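Alpha/beta hydrolase (PDB 3BDV) is of uncertain function but is probably a hydrolase of the alpha/beta-hydrolase fold, of the YdeN-like kind, and binds calcium in the crystal. Local coordinates at residues A[36-39]-A[44-47]; A[107-112]-A[145-150]. One frame throughout, in Å; residues are numbered along the deposited sequence.

In the fold
Contacts 1 and 2 illustrate how an alpha/beta-hydrolase secures the connections around its parallel sheet. From the N terminus, the chain runs through strand 19-23 into helix 34-41 and returns to the sheet at edge strand 46-47; contact 1 closes that short return, five residues apart at its nearest ends, within a beta-alpha-beta unit. The chain then builds strands 76-81 and 99-105 before contact 2 opens. This second contact spans a longer excursion, binding the loop after strand 99-105 to helix 141-151, beyond strand 128-132. The two neither nest nor cross: they follow in series, on opposite sides of the chain's centre, with centres about 25 Å apart.

Contact 1: residues A[36-39]-A[44-47]; sequences SHWE and HWQR. With CA (calcium ion), chain C.
Polar grip comes first here: R47 sends its guanidinium from edge strand 46-47 to two acceptors on helix 34-41. Its NH1 donates to S36 OG at 3.1 Å along a nearly straight path (174°), with the hydroxyl oxygen lying in the guanidinium plane. The same NH1 forms a salt bridge with E39 OE1 at 2.9 Å, although the hydrogen-bond component is weak because the N-H is badly aimed. Carboxylate and guanidinium planes are turned 25° apart, and the carboxylate lies across the aliphatic chain of R47, nearly at right angles to it, with both E39 OE1 and E39 OE2 3.5 Å from R47 CD. R47 makes the reach by being extended, with CG anti to the backbone N (chi1 179°). Beyond the pair, D28 takes NH2 of R47 in a second salt bridge, D30 O bonds to S36 OG, and R49 pairs with E39 OE2.

The apolar part joins two tryptophans: W45 CZ3 meets W38 CB at 3.8 Å, while W38 CE3 lies at the edge of the W45 ring, in its plane. L177 of helix 174-185 touches both indoles, and W38 NE1 bonds to P172 O.

Metal binding uses the other end of R47. Its carbonyl O ligates calcium at 2.4 Å, joined by three waters and E68. Thus the arginine on the strand ending this beta-alpha-beta unit has its positive charge probably balanced by the carboxylates of E39 and D28, while its backbone oxygen binds the calcium.

Contact 2: residues A[107-112]-A[145-150]; sequences PAEPMR and QYWAQA
The backbones of E109 and W147 stay well apart, CA to CA 8.7 Å, as a loop that turns into a 3-10 segment at 110-112 faces helix 141-151 in this alpha/beta-hydrolase fold. Side chains bridge the gap, and one indole does most of the work on the helix side. W147 turns its ring toward the loop, and P110 lies over one face near the rim: CG stands 3.7 Å above the ring plane, and CD comes within 3.8 Å of W147 CZ2. On the opposite face Y146 places CE2 over the centre of the indole, so the ring is sandwiched between the loop proline and its own helical neighbour. M139 also touches W147, and W151 meets its ring from farther along the helix.

E109 reaches the nitrogen edge of the indole through a bent chain: CG leaves anti to the backbone N, then a chi2 of 71° in E109 folds the carboxylate back toward W147. A salt bridge from E109 OE1 to R143 engages the other oxygen, so this carboxylate is tied to helix 141-151 at two positions. Its plane is inclined 52° to the indole. Within that setting, W147 NE1 donates to E109 OE2 at 2.9 Å, the oxygen lying close to the ring plane while the nitrogen approaches from above the carboxylate plane, 41° out of it.

Contact 1: residues A[36-39]-A[44-47]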
ATOM      1  N   SER A  36     -10.611  -2.617   3.273  1.00 21.74           N
ATOM      2  CA  SER A  36     -11.608  -3.023   4.246  1.00 18.96           C
ATOM      3  C   SER A  36     -11.947  -4.516   4.127  1.00 19.02           C
ATOM      4  O   SER A  36     -12.143  -5.192   5.146  1.00 20.33           O
ATOM      5  CB  SER A  36     -12.858  -2.119   4.176  1.00 22.11           C
ATOM      6  OG  SER A  36     -12.533  -0.755   4.521  1.00 20.33           O
ATOM      7  N   HIS A  37     -12.078  -5.043   2.915  1.00 19.64           N
ATOM      8  CA  HIS A  37     -12.185  -6.486   2.760  1.00 18.51           C
ATOM      9  C   HIS A  37     -11.036  -7.164   3.474  1.00 20.39           C
ATOM     10  O   HIS A  37     -11.227  -8.128   4.233  1.00 20.81           O
ATOM     11  CB  HIS A  37     -12.202  -6.876   1.280  1.00 19.67           C
ATOM     12  CG  HIS A  37     -13.544  -6.691   0.648  1.00 17.57           C
ATOM     13  ND1 HIS A  37     -14.446  -7.719   0.489  1.00 24.36           N
ATOM     14  CD2 HIS A  37     -14.130  -5.584   0.122  1.00 21.02           C
ATOM     15  CE1 HIS A  37     -15.536  -7.255  -0.100  1.00 21.10           C
ATOM     16  NE2 HIS A  37     -15.379  -5.961  -0.329  1.00 19.45           N
ATOM     17  N   TRP A  38      -9.844  -6.659   3.258  1.00 20.17           N
ATOM     18  CA  TRP A  38      -8.647  -7.318   3.819  1.00 19.41           C
ATOM     19  C   TRP A  38      -8.582  -7.247   5.345  1.00 20.28           C
ATOM     20  O   TRP A  38      -8.215  -8.223   6.017  1.00 20.09           O
ATOM     21  CB  TRP A  38      -7.373  -6.773   3.169  1.00 19.18           C
ATOM     22  CG  TRP A  38      -7.268  -7.098   1.709  1.00 17.21           C
ATOM     23  CD1 TRP A  38      -8.229  -7.708   0.906  1.00 18.38           C
ATOM     24  CD2 TRP A  38      -6.188  -6.765   0.846  1.00 15.96           C
ATOM     25  NE1 TRP A  38      -7.759  -7.810  -0.363  1.00 21.00           N
ATOM     26  CE2 TRP A  38      -6.527  -7.215  -0.445  1.00 17.84           C
ATOM     27  CE3 TRP A  38      -4.958  -6.151   1.040  1.00 20.60           C
ATOM     28  CZ2 TRP A  38      -5.667  -7.074  -1.522  1.00 20.26           C
ATOM     29  CZ3 TRP A  38      -4.117  -6.012  -0.026  1.00 18.35           C
ATOM     30  CH2 TRP A  38      -4.469  -6.486  -1.286  1.00 19.03           C
ATOM     31  N   GLU A  39      -8.997  -6.116   5.880  1.00 19.40           N
ATOM     32  CA  GLU A  39      -9.079  -5.936   7.326  1.00 21.36           C
ATOM     33  C   GLU A  39     -10.053  -6.918   7.951  1.00 20.02           C
ATOM     34  O   GLU A  39      -9.755  -7.496   8.975  1.00 21.55           O
ATOM     35  CB  GLU A  39      -9.500  -4.525   7.626  1.00 20.76           C
ATOM     36  CG  GLU A  39      -9.400  -4.175   9.072  1.00 26.68           C
ATOM     37  CD  GLU A  39      -9.851  -2.767   9.336  1.00 29.19           C
ATOM     38  OE1 GLU A  39     -10.667  -2.202   8.532  1.00 22.03           O
ATOM     39  OE2 GLU A  39      -9.394  -2.252  10.371  1.00 31.55           O
ATOM     40  N   HIS A  44      -6.001  -9.451  12.406  1.00 25.64           N
ATOM     41  CA  HIS A  44      -4.743  -9.108  13.060  1.00 27.03           C
ATOM     42  C   HIS A  44      -3.960  -8.057  12.251  1.00 28.00           C
ATOM     43  O   HIS A  44      -3.031  -7.470  12.772  1.00 27.54           O
ATOM     44  CB  HIS A  44      -3.880 -10.357  13.273  1.00 30.09           C
ATOM     45  CG  HIS A  44      -3.805 -11.250  12.064  1.00 37.27           C
ATOM     46  ND1 HIS A  44      -4.909 -11.914  11.563  1.00 32.69           N
ATOM     47  CD2 HIS A  44      -2.777 -11.551  11.234  1.00 31.33           C
ATOM     48  CE1 HIS A  44      -4.556 -12.606  10.494  1.00 39.02           C
ATOM     49  NE2 HIS A  44      -3.269 -12.406  10.274  1.00 33.54           N
ATOM     50  N   TRP A  45      -4.315  -7.824  10.982  1.00 24.26           N
ATOM     51  CA  TRP A  45      -3.650  -6.748  10.238  1.00 22.95           C
ATOM     52  C   TRP A  45      -3.969  -5.408  10.848  1.00 24.26           C
ATOM     53  O   TRP A  45      -5.025  -5.233  11.403  1.00 23.72           O
ATOM     54  CB  TRP A  45      -4.041  -6.748   8.785  1.00 22.59           C
ATOM     55  CG  TRP A  45      -3.517  -7.952   8.030  1.00 22.40           C
ATOM     56  CD1 TRP A  45      -2.941  -9.085   8.555  1.00 22.06           C
ATOM     57  CD2 TRP A  45      -3.572  -8.158   6.617  1.00 24.60           C
ATOM     58  NE1 TRP A  45      -2.621  -9.967   7.542  1.00 24.71           N
ATOM     59  CE2 TRP A  45      -3.010  -9.435   6.351  1.00 21.89           C
ATOM     60  CE3 TRP A  45      -4.033  -7.393   5.554  1.00 23.50           C
ATOM     61  CZ2 TRP A  45      -2.885  -9.947   5.067  1.00 26.03           C
ATOM     62  CZ3 TRP A  45      -3.898  -7.896   4.274  1.00 22.49           C
ATOM     63  CH2 TRP A  45      -3.348  -9.174   4.042  1.00 21.52           C
ATOM     64  N   GLN A  46      -3.035  -4.476  10.743  1.00 22.91           N
ATOM     65  CA  GLN A  46      -3.200  -3.160  11.342  0.70 20.83           C
ATOM     66  C   GLN A  46      -3.626  -2.138  10.307  1.00 20.15           C
ATOM     67  O   GLN A  46      -3.541  -2.383   9.114  1.00 19.39           O
ATOM     68  CB  GLN A  46      -1.908  -2.729  12.004  0.70 19.59           C
ATOM     69  CG  GLN A  46      -1.474  -3.585  13.215  0.70 23.19           C
ATOM     70  CD  GLN A  46      -2.573  -3.730  14.263  0.70 21.12           C
ATOM     71  OE1 GLN A  46      -2.981  -2.756  14.894  0.70 24.19           O
ATOM     72  NE2 GLN A  46      -3.062  -4.948  14.442  0.70 27.56           N
ATOM     73  N   ARG A  47      -4.092  -0.992  10.782  1.00 22.35           N
ATOM     74  CA  ARG A  47      -4.631   0.046   9.915  1.00 20.66           C
ATOM     75  C   ARG A  47      -4.491   1.396  10.573  1.00 23.03           C
ATOM     76  O   ARG A  47      -4.713   1.547  11.790  1.00 20.02           O
ATOM     77  CB  ARG A  47      -6.088  -0.281   9.586  1.00 21.54           C
ATOM     78  CG  ARG A  47      -6.772   0.728   8.708  1.00 20.16           C
ATOM     79  CD  ARG A  47      -8.095   0.198   8.274  1.00 24.77           C
ATOM     80  NE  ARG A  47      -8.865   1.251   7.638  1.00 19.97           N
ATOM     81  CZ  ARG A  47      -9.836   1.042   6.756  1.00 21.72           C
ATOM     82  NH1 ARG A  47     -10.224  -0.174   6.453  1.00 24.14           N
ATOM     83  NH2 ARG A  47     -10.466   2.071   6.230  1.00 21.93           N
TER
HETATM   84 CA    CA C 191      -4.044   1.353  14.125  1.00 30.96          CA
HETATM   85  O   HOH W   1      -4.301  -0.971  13.725  1.00 29.73           O
HETATM   86  O   HOH W   2      -4.384   3.194  15.403  1.00 46.19           O
HETATM   87  O   HOH W   3      -2.922   0.740  16.203  1.00 34.53           O

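Contact 2: residues A[107-112]-A[145-150]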
ATOM      1  N   PRO A 107      -0.764   4.486  -6.662  1.00 17.99           N
ATOM      2  CA  PRO A 107      -0.178   5.706  -6.122  1.00 19.04           C
ATOM      3  C   PRO A 107      -0.633   6.874  -6.983  1.00 18.81           C
ATOM      4  O   PRO A 107      -0.722   6.741  -8.204  1.00 20.26           O
ATOM      5  CB  PRO A 107       1.320   5.472  -6.267  1.00 22.25           C
ATOM      6  CG  PRO A 107       1.453   4.627  -7.331  1.00 21.75           C
ATOM      7  CD  PRO A 107       0.280   3.654  -7.278  1.00 21.05           C
ATOM      8  N   ALA A 108      -0.937   8.005  -6.354  1.00 19.37           N
ATOM      9  CA  ALA A 108      -1.326   9.172  -7.107  1.00 19.84           C
ATOM     10  C   ALA A 108      -0.069   9.914  -7.631  1.00 19.55           C
ATOM     11  O   ALA A 108       0.958   9.904  -6.982  1.00 20.30           O
ATOM     12  CB  ALA A 108      -2.199  10.079  -6.228  1.00 19.97           C
ATOM     13  N   GLU A 109      -0.206  10.600  -8.755  1.00 19.37           N
ATOM     14  CA  GLU A 109       0.792  11.553  -9.204  1.00 18.12           C
ATOM     15  C   GLU A 109       0.921  12.632  -8.127  1.00 19.28           C
ATOM     16  O   GLU A 109      -0.066  13.262  -7.739  1.00 18.59           O
ATOM     17  CB  GLU A 109       0.335  12.145 -10.559  1.00 19.99           C
ATOM     18  CG  GLU A 109       1.293  13.094 -11.197  1.00 20.01           C
ATOM     19  CD  GLU A 109       2.535  12.413 -11.728  1.00 19.57           C
ATOM     20  OE1 GLU A 109       2.417  11.605 -12.672  1.00 22.23           O
ATOM     21  OE2 GLU A 109       3.626  12.702 -11.215  1.00 18.30           O
ATOM     22  N   PRO A 110       2.143  12.833  -7.607  1.00 18.51           N
ATOM     23  CA  PRO A 110       2.268  13.844  -6.534  1.00 19.26           C
ATOM     24  C   PRO A 110       1.695  15.257  -6.785  1.00 21.53           C
ATOM     25  O   PRO A 110       1.131  15.899  -5.877  1.00 20.14           O
ATOM     26  CB  PRO A 110       3.765  13.865  -6.300  1.00 15.85           C
ATOM     27  CG  PRO A 110       4.194  12.492  -6.606  1.00 21.56           C
ATOM     28  CD  PRO A 110       3.401  12.085  -7.778  1.00 18.43           C
HETATM   29  N   MSE A 111       1.727  15.702  -8.021  1.00 20.48           N
HETATM   30  CA  MSE A 111       1.192  17.016  -8.329  1.00 19.24           C
HETATM   31  C   MSE A 111      -0.293  17.124  -8.037  1.00 20.32           C
HETATM   32  O   MSE A 111      -0.763  18.220  -7.691  1.00 17.64           O
HETATM   33  CB  MSE A 111       1.513  17.379  -9.788  1.00 21.01           C
HETATM   34  CG  MSE A 111       0.944  18.704 -10.310  1.00 18.01           C
HETATM   35 SE   MSE A 111       2.148  20.071  -9.805  0.75 22.67          SE
HETATM   36  CE  MSE A 111       3.612  19.687 -11.075  1.00 25.83           C
ATOM     37  N   ARG A 112      -1.059  16.028  -8.192  1.00 19.82           N
ATOM     38  CA  ARG A 112      -2.481  16.088  -7.950  1.00 19.85           C
ATOM     39  C   ARG A 112      -2.817  16.530  -6.551  1.00 18.13           C
ATOM     40  O   ARG A 112      -3.897  16.987  -6.314  1.00 21.05           O
ATOM     41  CB  ARG A 112      -3.115  14.719  -8.158  1.00 17.87           C
ATOM     42  CG  ARG A 112      -2.941  14.135  -9.551  1.00 19.29           C
ATOM     43  CD  ARG A 112      -3.741  14.822 -10.601  1.00 22.32           C
ATOM     44  NE  ARG A 112      -3.198  16.062 -11.073  1.00 19.77           N
ATOM     45  CZ  ARG A 112      -2.189  16.168 -11.926  1.00 18.90           C
ATOM     46  NH1 ARG A 112      -1.572  15.082 -12.402  1.00 19.09           N
ATOM     47  NH2 ARG A 112      -1.816  17.374 -12.359  1.00 18.35           N
ATOM     48  N   GLN A 145       4.763   3.965 -14.612  1.00 18.54           N
ATOM     49  CA  GLN A 145       6.034   3.373 -15.024  1.00 20.95           C
ATOM     50  C   GLN A 145       7.251   4.206 -14.659  1.00 22.85           C
ATOM     51  O   GLN A 145       8.278   3.666 -14.195  1.00 22.39           O
ATOM     52  CB  GLN A 145       6.040   3.098 -16.487  1.00 22.23           C
ATOM     53  CG  GLN A 145       5.068   1.989 -16.891  1.00 22.15           C
ATOM     54  CD  GLN A 145       5.137   1.723 -18.370  1.00 27.66           C
ATOM     55  OE1 GLN A 145       4.714   2.549 -19.197  1.00 24.69           O
ATOM     56  NE2 GLN A 145       5.705   0.566 -18.726  1.00 29.79           N
ATOM     57  N   TYR A 146       7.136   5.513 -14.881  1.00 20.39           N
ATOM     58  CA  TYR A 146       8.204   6.482 -14.496  1.00 18.59           C
ATOM     59  C   TYR A 146       8.500   6.394 -13.007  1.00 22.57           C
ATOM     60  O   TYR A 146       9.671   6.283 -12.558  1.00 18.55           O
ATOM     61  CB  TYR A 146       7.776   7.928 -14.861  1.00 19.99           C
ATOM     62  CG  TYR A 146       8.646   8.986 -14.232  1.00 20.37           C
ATOM     63  CD1 TYR A 146       9.876   9.326 -14.789  1.00 29.37           C
ATOM     64  CD2 TYR A 146       8.249   9.643 -13.061  1.00 22.23           C
ATOM     65  CE1 TYR A 146      10.665  10.277 -14.210  1.00 25.28           C
ATOM     66  CE2 TYR A 146       9.050  10.596 -12.454  1.00 21.82           C
ATOM     67  CZ  TYR A 146      10.255  10.897 -13.023  1.00 24.05           C
ATOM     68  OH  TYR A 146      11.024  11.841 -12.400  1.00 28.33           O
ATOM     69  N   TRP A 147       7.460   6.494 -12.195  1.00 21.67           N
ATOM     70  CA  TRP A 147       7.668   6.464 -10.760  1.00 20.46           C
ATOM     71  C   TRP A 147       8.177   5.100 -10.271  1.00 21.35           C
ATOM     72  O   TRP A 147       9.073   5.052  -9.447  1.00 20.04           O
ATOM     73  CB  TRP A 147       6.394   6.856 -10.036  1.00 18.66           C
ATOM     74  CG  TRP A 147       6.122   8.331 -10.134  1.00 19.30           C
ATOM     75  CD1 TRP A 147       5.170   8.965 -10.880  1.00 18.04           C
ATOM     76  CD2 TRP A 147       6.849   9.349  -9.467  1.00 16.26           C
ATOM     77  NE1 TRP A 147       5.264  10.331 -10.702  1.00 20.70           N
ATOM     78  CE2 TRP A 147       6.292  10.581  -9.829  1.00 17.48           C
ATOM     79  CE3 TRP A 147       7.915   9.335  -8.567  1.00 19.22           C
ATOM     80  CZ2 TRP A 147       6.797  11.779  -9.357  1.00 17.18           C
ATOM     81  CZ3 TRP A 147       8.380  10.532  -8.070  1.00 19.62           C
ATOM     82  CH2 TRP A 147       7.835  11.732  -8.460  1.00 21.55           C
ATOM     83  N   ALA A 148       7.606   4.017 -10.771  1.00 20.91           N
ATOM     84  CA  ALA A 148       8.037   2.665 -10.378  1.00 18.45           C
ATOM     85  C   ALA A 148       9.539   2.523 -10.676  1.00 21.16           C
ATOM     86  O   ALA A 148      10.287   2.076  -9.817  1.00 23.04           O
ATOM     87  CB  ALA A 148       7.189   1.586 -11.085  1.00 20.63           C
ATOM     88  N   GLN A 149       9.973   2.942 -11.864  1.00 20.84           N
ATOM     89  CA  GLN A 149      11.356   2.812 -12.261  1.00 22.88           C
ATOM     90  C   GLN A 149      12.215   3.671 -11.355  1.00 23.29           C
ATOM     91  O   GLN A 149      13.244   3.213 -10.818  1.00 20.79           O
ATOM     92  CB  GLN A 149      11.549   3.214 -13.719  1.00 25.46           C
ATOM     93  CG  GLN A 149      12.958   3.040 -14.267  1.00 30.98           C
ATOM     94  CD  GLN A 149      13.049   3.416 -15.768  1.00 34.79           C
ATOM     95  OE1 GLN A 149      12.483   4.427 -16.201  1.00 57.32           O
ATOM     96  NE2 GLN A 149      13.753   2.599 -16.553  1.00 51.74           N
ATOM     97  N   ALA A 150      11.789   4.897 -11.109  1.00 22.95           N
ATOM     98  CA  ALA A 150      12.558   5.777 -10.217  1.00 23.10           C
ATOM     99  C   ALA A 150      12.688   5.192  -8.809  1.00 25.41           C
ATOM    100  O   ALA A 150      13.741   5.320  -8.196  1.00 25.11           O
ATOM    101  CB  ALA A 150      11.904   7.101 -10.141  1.00 23.14           C
TER